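Local coordinates for histone RNA hairpin-binding protein (Drosophila melanogaster, PDB 4TV0), which binds the stem-loop of histone mRNA and acts in histone pre-mRNA 3' processing, coupling histone mRNA production to the cell cycle, at residues 15-18 and 19-23; 57-60 and 61-64. The protein carries 2 engineered substitutions. All coordinates share one frame; numbering follows the deposited sequence.

How the contacts relate
Contact 1 comes first along the chain, on helix 9-22, and contact 2 follows on helix 56-67, the two helices of the modelled chain. Their centres lie about 12 Å apart, on opposite sides of the chain's centre, and both lie in the RNA-binding domain, the part of the longer protein present here. Side chains between the helices join them: Gln-18 NE2 probably donates a hydrogen bond to Asp-60 OD1 (2.7 Å), Gln-18 also packs on Val-63, and Arg-15 meets Phe-59 in a cation-pi pair. Each helix reaches its own part of the RNA bound as chain B, contact 1 at U14 and contact 2 at A6, G8 and G9, so the paired helices meet the hairpin at several points.

Contact 1 of 2, residues 15-18 and 19-23. With nucleotides of chain B.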
loop_
_atom_site.group_PDB
_atom_site.type_symbol
_atom_site.label_atom_id
_atom_site.label_comp_id
_atom_site.label_asym_id
_atom_site.label_seq_id
_atom_site.Cartn_x
_atom_site.Cartn_y
_atom_site.Cartn_z
ATOM N N ARG A 15 -1.295 5.557 0.432
ATOM C CA ARG A 15 -1.215 4.175 0.021
ATOM C C ARG A 15 -0.430 4.110 -1.292
ATOM O O ARG A 15 0.372 3.202 -1.506
ATOM C CB ARG A 15 -2.601 3.558 -0.115
ATOM C CG ARG A 15 -3.268 3.258 1.212
ATOM C CD ARG A 15 -4.643 2.629 0.963
ATOM N NE ARG A 15 -5.353 2.265 2.184
ATOM C CZ ARG A 15 -6.598 1.798 2.191
ATOM N NH1 ARG A 15 -7.265 1.621 1.051
ATOM N NH2 ARG A 15 -7.175 1.483 3.335
ATOM N N GLN A 16 -0.626 5.108 -2.142
ATOM C CA GLN A 16 0.021 5.129 -3.436
ATOM C C GLN A 16 1.522 5.315 -3.231
ATOM O O GLN A 16 2.330 4.880 -4.048
ATOM C CB GLN A 16 -0.578 6.253 -4.282
ATOM C CG GLN A 16 -0.059 6.333 -5.703
ATOM C CD GLN A 16 0.027 4.972 -6.376
ATOM O OE1 GLN A 16 -0.991 4.380 -6.764
ATOM N NE2 GLN A 16 1.250 4.466 -6.519
ATOM N N LYS A 17 1.884 5.937 -2.113
ATOM C CA LYS A 17 3.256 6.317 -1.844
ATOM C C LYS A 17 4.007 5.080 -1.381
ATOM O O LYS A 17 5.099 4.794 -1.857
ATOM C CB LYS A 17 3.303 7.441 -0.792
ATOM C CG LYS A 17 4.638 8.180 -0.637
ATOM C CD LYS A 17 4.689 8.975 0.676
ATOM C CE LYS A 17 6.122 9.327 1.096
ATOM N NZ LYS A 17 6.267 9.493 2.585
ATOM N N GLN A 18 3.404 4.342 -0.457
ATOM C CA GLN A 18 3.945 3.059 -0.023
ATOM C C GLN A 18 4.200 2.149 -1.230
ATOM O O GLN A 18 5.219 1.457 -1.312
ATOM C CB GLN A 18 2.960 2.365 0.916
ATOM C CG GLN A 18 2.800 2.997 2.272
ATOM C CD GLN A 18 1.563 2.485 2.993
ATOM O OE1 GLN A 18 0.444 2.572 2.475
ATOM N NE2 GLN A 18 1.758 1.932 4.180
ATOM N N ILE A 19 3.250 2.159 -2.159
ATOM C CA ILE A 19 3.352 1.389 -3.384
ATOM C C ILE A 19 4.494 1.880 -4.249
ATOM O O ILE A 19 5.337 1.090 -4.656
ATOM C CB ILE A 19 2.051 1.447 -4.179
ATOM C CG1 ILE A 19 1.020 0.524 -3.537
ATOM C CG2 ILE A 19 2.281 1.054 -5.629
ATOM C CD1 ILE A 19 -0.400 0.801 -4.009
ATOM N N ASP A 20 4.522 3.184 -4.512
ATOM C CA ASP A 20 5.604 3.783 -5.281
ATOM C C ASP A 20 6.952 3.368 -4.728
ATOM O O ASP A 20 7.781 2.843 -5.455
ATOM C CB ASP A 20 5.481 5.305 -5.321
ATOM C CG ASP A 20 4.450 5.762 -6.315
ATOM O OD1 ASP A 20 3.705 4.898 -6.826
ATOM O OD2 ASP A 20 4.375 6.974 -6.595
ATOM N N TYR A 21 7.149 3.585 -3.436
ATOM C CA TYR A 21 8.322 3.081 -2.742
ATOM C C TYR A 21 8.630 1.635 -3.128
ATOM O O TYR A 21 9.785 1.287 -3.379
ATOM C CB TYR A 21 8.131 3.167 -1.226
ATOM C CG TYR A 21 8.587 4.469 -0.607
ATOM C CD1 TYR A 21 8.709 5.618 -1.376
ATOM C CD2 TYR A 21 8.916 4.539 0.751
ATOM C CE1 TYR A 21 9.126 6.817 -0.812
ATOM C CE2 TYR A 21 9.346 5.716 1.321
ATOM C CZ TYR A 21 9.448 6.864 0.536
ATOM O OH TYR A 21 9.869 8.062 1.092
ATOM N N GLY A 22 7.596 0.800 -3.169
ATOM C CA GLY A 22 7.770 -0.604 -3.501
ATOM C C GLY A 22 8.266 -0.806 -4.921
ATOM O O GLY A 22 9.333 -1.345 -5.148
ATOM N N LYS A 23 7.493 -0.358 -5.895
ATOM C CA LYS A 23 7.927 -0.476 -7.270
ATOM C C LYS A 23 8.915 0.628 -7.630
ATOM O O LYS A 23 8.785 1.292 -8.655
ATOM C CB LYS A 23 6.737 -0.521 -8.235
ATOM C CG LYS A 23 5.757 0.630 -8.148
ATOM C CD LYS A 23 4.611 0.425 -9.137
ATOM C CE LYS A 23 3.910 -0.919 -8.908
ATOM N NZ LYS A 23 3.047 -1.303 -10.070
ATOM P P U B 14 10.923 10.626 4.964
ATOM O OP1 U B 14 11.929 11.712 4.787
ATOM O OP2 U B 14 9.493 10.854 4.635
ATOM O "O5'" U B 14 11.380 9.348 4.126
ATOM C "C5'" U B 14 12.756 8.985 4.032
ATOM C "C4'" U B 14 12.955 7.506 4.260
ATOM O "O4'" U B 14 12.235 6.759 3.238
ATOM C "C3'" U B 14 14.406 7.005 4.223
ATOM O "O3'" U B 14 14.622 6.051 5.264
ATOM C "C2'" U B 14 14.504 6.316 2.858
ATOM O "O2'" U B 14 15.428 5.254 2.792
ATOM C "C1'" U B 14 13.092 5.793 2.660
ATOM N N1 U B 14 12.743 5.634 1.246
ATOM C C2 U B 14 12.341 4.380 0.845
ATOM O O2 U B 14 12.248 3.463 1.629
ATOM N N3 U B 14 12.042 4.254 -0.484
ATOM C C4 U B 14 12.114 5.262 -1.423
ATOM O O4 U B 14 11.810 5.022 -2.594
ATOM C C5 U B 14 12.550 6.536 -0.931
ATOM C C6 U B 14 12.858 6.679 0.359
#
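Gln-16 and Asp-20, one turn apart on helix 9-22, meet through a weak hydrogen bond from Gln-16 NE2 to Asp-20 OD1, bent to 127°. CG of Gln-16 lies opposite its own backbone N (chi1 -176°), and the bend at chi2 then swings the amide along the helix, its plane 49° from the carboxylate. A glutamine suits this place because it faces two ways: OE1 accepts a hydrogen bond from Lys-50. Ile-19 lies beside the pair, with CG2 3.7 Å from Gln-16 NE2 and CG1 close to Arg-15 O, which its own N also engages at 3.1 Å. These are the i to i+4 contacts of an alpha helix, here in the RNA-binding domain of the histone hairpin-binding protein. On another face of the helix Lys-17 and Tyr-21 run side by side, Lys-17 CE 4.0 Å from Tyr-21 OH, and this extended lysine ends near the U14 phosphate of chain B, NZ a long 4.1 Å from OP2. The uracil of U14 lies over one face of the Tyr-21 ring, its N3 3.3 Å above the ring plane. With an alanine at the place of Tyr-21 the base would probably lose its flat support and Lys-17 its aromatic neighbour.

Contact 2 of 2, residues 57-60 and 61-64; sequences RAFD and GMVK. Engineered in segment 61-64: Met-62 (natural residue Leu). With nucleotides of chain B.
The Phe-59 ring is approached obliquely by two side chains from the next turn: Met-62 CE lies 3.8 Å from Phe-59 CD1, and Val-63 CG2 lies 3.6 Å from Phe-59 CE2. The first torsion of Phe-59 (chi1 -163°) leans the ring outward and forward along the helix, within reach of Val-63; the terminal bend of Met-62 (chi3 -74°) turns its methyl back to the ring. Met-62 is an engineered selenomethionine in place of a natural leucine. The Arg-57 guanidinium has the base of G8 of chain B over one face, with N7 3.4 Å above its plane. At its edge sits G9 of chain B, gripped by two hydrogen bonds: Arg-57 NE to G9 N7 at 2.8 Å, nearly straight at 169°, and Arg-57 NH2 to G9 O6 at 2.7 Å. Arginine suits the place: its two parallel donors match a guanine's N7 and O6.

Nearer the helix, the O2' of A6 of chain B donates to Ala-58 O (2.7 Å), an oxygen that also accepts from Met-62 N. Gly-61 lets the ribose come this close, for a beta carbon would collide with the same O2'. Asp-60 OD2 forms a salt bridge with Arg-56 NE, while OD1 takes the Gln-18 amide. On the side away from A6, loop residues Pro-48 and Tyr-54 flank Phe-59, Val-63 also meets Pro-48, and Gln-18 of helix 9-22 faces Phe-59.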
loop_
_atom_site.group_PDB
_atom_site.type_symbol
_atom_site.label_atom_id
_atom_site.label_comp_id
_atom_site.label_asym_id
_atom_site.label_seq_id
_atom_site.Cartn_x
_atom_site.Cartn_y
_atom_site.Cartn_z
ATOM N N ARG A 57 -3.523 -0.697 10.280
ATOM C CA ARG A 57 -2.654 -1.845 10.556
ATOM C C ARG A 57 -2.786 -2.908 9.469
ATOM O O ARG A 57 -1.817 -3.576 9.106
ATOM C CB ARG A 57 -2.975 -2.464 11.921
ATOM C CG ARG A 57 -2.927 -1.466 13.070
ATOM C CD ARG A 57 -3.400 -2.078 14.398
ATOM N NE ARG A 57 -2.930 -1.262 15.512
ATOM C CZ ARG A 57 -1.741 -1.411 16.088
ATOM N NH1 ARG A 57 -0.919 -2.367 15.667
ATOM N NH2 ARG A 57 -1.382 -0.609 17.085
ATOM N N ALA A 58 -3.991 -3.061 8.948
ATOM C CA ALA A 58 -4.240 -4.057 7.930
ATOM C C ALA A 58 -3.501 -3.734 6.640
ATOM O O ALA A 58 -2.800 -4.580 6.091
ATOM C CB ALA A 58 -5.713 -4.178 7.686
ATOM N N PHE A 59 -3.634 -2.507 6.155
ATOM C CA PHE A 59 -2.948 -2.144 4.918
ATOM C C PHE A 59 -1.438 -2.083 5.113
ATOM O O PHE A 59 -0.658 -2.457 4.230
ATOM C CB PHE A 59 -3.429 -0.803 4.386
ATOM C CG PHE A 59 -3.080 -0.582 2.949
ATOM C CD1 PHE A 59 -3.898 -1.066 1.940
ATOM C CD2 PHE A 59 -1.921 0.071 2.596
ATOM C CE1 PHE A 59 -3.578 -0.872 0.601
ATOM C CE2 PHE A 59 -1.602 0.270 1.262
ATOM C CZ PHE A 59 -2.434 -0.215 0.267
ATOM N N ASP A 60 -1.030 -1.593 6.276
ATOM C CA ASP A 60 0.379 -1.547 6.603
ATOM C C ASP A 60 1.001 -2.950 6.650
ATOM O O ASP A 60 2.134 -3.149 6.206
ATOM C CB ASP A 60 0.602 -0.787 7.909
ATOM C CG ASP A 60 0.738 0.702 7.683
ATOM O OD1 ASP A 60 0.724 1.106 6.498
ATOM O OD2 ASP A 60 0.886 1.457 8.677
ATOM N N GLY A 61 0.244 -3.911 7.171
ATOM C CA GLY A 61 0.667 -5.299 7.198
ATOM C C GLY A 61 0.934 -5.910 5.828
ATOM O O GLY A 61 1.940 -6.584 5.645
HETATM N N MSE A 62 0.041 -5.678 4.871
HETATM C CA MSE A 62 0.186 -6.227 3.523
HETATM C C MSE A 62 1.379 -5.643 2.772
HETATM O O MSE A 62 2.037 -6.326 2.001
HETATM C CB MSE A 62 -1.095 -6.008 2.709
HETATM C CG MSE A 62 -2.318 -6.706 3.272
HETATM SE SE MSE A 62 -3.812 -6.686 2.024
HETATM C CE MSE A 62 -4.343 -4.799 2.192
ATOM N N VAL A 63 1.639 -4.367 3.009
ATOM C CA VAL A 63 2.718 -3.653 2.344
ATOM C C VAL A 63 4.080 -4.182 2.813
ATOM O O VAL A 63 5.001 -4.362 2.012
ATOM C CB VAL A 63 2.584 -2.117 2.578
ATOM C CG1 VAL A 63 3.814 -1.396 2.120
ATOM C CG2 VAL A 63 1.380 -1.580 1.820
ATOM N N LYS A 64 4.170 -4.431 4.117
ATOM C CA LYS A 64 5.332 -5.030 4.756
ATOM C C LYS A 64 5.670 -6.350 4.076
ATOM O O LYS A 64 6.682 -6.455 3.383
ATOM C CB LYS A 64 5.049 -5.246 6.251
ATOM C CG LYS A 64 6.186 -5.869 7.030
ATOM C CD LYS A 64 6.074 -5.586 8.524
ATOM C CE LYS A 64 7.452 -5.587 9.195
ATOM N NZ LYS A 64 7.386 -5.246 10.652
ATOM P P G B 9 -7.997 -2.621 13.611
ATOM O OP1 G B 9 -9.036 -3.020 12.631
ATOM O OP2 G B 9 -6.572 -2.683 13.203
ATOM O "O5'" G B 9 -8.228 -1.138 14.137
ATOM C "C5'" G B 9 -9.524 -0.600 14.299
ATOM C "C4'" G B 9 -9.439 0.821 14.782
ATOM O "O4'" G B 9 -8.836 0.848 16.095
ATOM C "C3'" G B 9 -8.556 1.741 13.958
ATOM O "O3'" G B 9 -9.212 2.226 12.813
ATOM C "C2'" G B 9 -8.178 2.826 14.955
ATOM O "O2'" G B 9 -9.213 3.770 15.096
ATOM C "C1'" G B 9 -8.068 2.026 16.248
ATOM N N9 G B 9 -6.671 1.650 16.510
ATOM C C8 G B 9 -6.060 0.443 16.292
ATOM N N7 G B 9 -4.799 0.470 16.624
ATOM C C5 G B 9 -4.572 1.761 17.075
ATOM C C6 G B 9 -3.393 2.373 17.578
ATOM O O6 G B 9 -2.261 1.877 17.720
ATOM N N1 G B 9 -3.643 3.710 17.918
ATOM C C2 G B 9 -4.857 4.374 17.799
ATOM N N2 G B 9 -4.898 5.664 18.177
ATOM N N3 G B 9 -5.949 3.797 17.342
ATOM C C4 G B 9 -5.728 2.505 17.005
ATOM P P G B 8 -3.670 -6.258 14.742
ATOM O OP1 G B 8 -2.355 -5.673 15.137
ATOM O OP2 G B 8 -3.913 -7.721 14.769
ATOM O "O5'" G B 8 -4.792 -5.534 15.611
ATOM C "C5'" G B 8 -6.147 -5.959 15.539
ATOM C "C4'" G B 8 -7.041 -5.086 16.380
ATOM O "O4'" G B 8 -6.491 -4.976 17.717
ATOM C "C3'" G B 8 -7.195 -3.646 15.909
ATOM O "O3'" G B 8 -8.205 -3.531 14.920
ATOM C "C2'" G B 8 -7.534 -2.901 17.195
ATOM O "O2'" G B 8 -8.915 -3.052 17.500
ATOM C "C1'" G B 8 -6.724 -3.685 18.235
ATOM N N9 G B 8 -5.420 -3.073 18.561
ATOM C C8 G B 8 -4.203 -3.703 18.457
ATOM N N7 G B 8 -3.192 -2.963 18.826
ATOM C C5 G B 8 -3.777 -1.765 19.204
ATOM C C6 G B 8 -3.164 -0.580 19.691
ATOM O O6 G B 8 -1.959 -0.354 19.893
ATOM N N1 G B 8 -4.119 0.397 19.950
ATOM C C2 G B 8 -5.477 0.254 19.768
ATOM N N2 G B 8 -6.209 1.338 20.082
ATOM N N3 G B 8 -6.063 -0.853 19.313
ATOM C C4 G B 8 -5.155 -1.815 19.056
ATOM P P A B 6 -1.916 -13.631 6.779
ATOM O OP1 A B 6 -0.622 -14.097 7.358
ATOM O OP2 A B 6 -3.217 -14.168 7.257
ATOM O "O5'" A B 6 -2.008 -12.062 7.008
ATOM C "C5'" A B 6 -1.139 -11.185 6.308
ATOM C "C4'" A B 6 -1.610 -9.762 6.408
ATOM O "O4'" A B 6 -2.740 -9.547 5.521
ATOM C "C3'" A B 6 -2.138 -9.354 7.769
ATOM O "O3'" A B 6 -1.108 -9.048 8.684
ATOM C "C2'" A B 6 -3.039 -8.177 7.425
ATOM O "O2'" A B 6 -2.256 -7.033 7.119
ATOM C "C1'" A B 6 -3.665 -8.664 6.124
ATOM N N9 A B 6 -4.931 -9.389 6.348
ATOM C C8 A B 6 -5.113 -10.750 6.343
ATOM N N7 A B 6 -6.351 -11.124 6.563
ATOM C C5 A B 6 -7.036 -9.927 6.711
ATOM C C6 A B 6 -8.393 -9.638 6.955
ATOM N N6 A B 6 -9.334 -10.580 7.106
ATOM N N1 A B 6 -8.745 -8.329 7.056
ATOM C C2 A B 6 -7.808 -7.383 6.909
ATOM N N3 A B 6 -6.510 -7.542 6.669
ATOM C C4 A B 6 -6.178 -8.846 6.582
#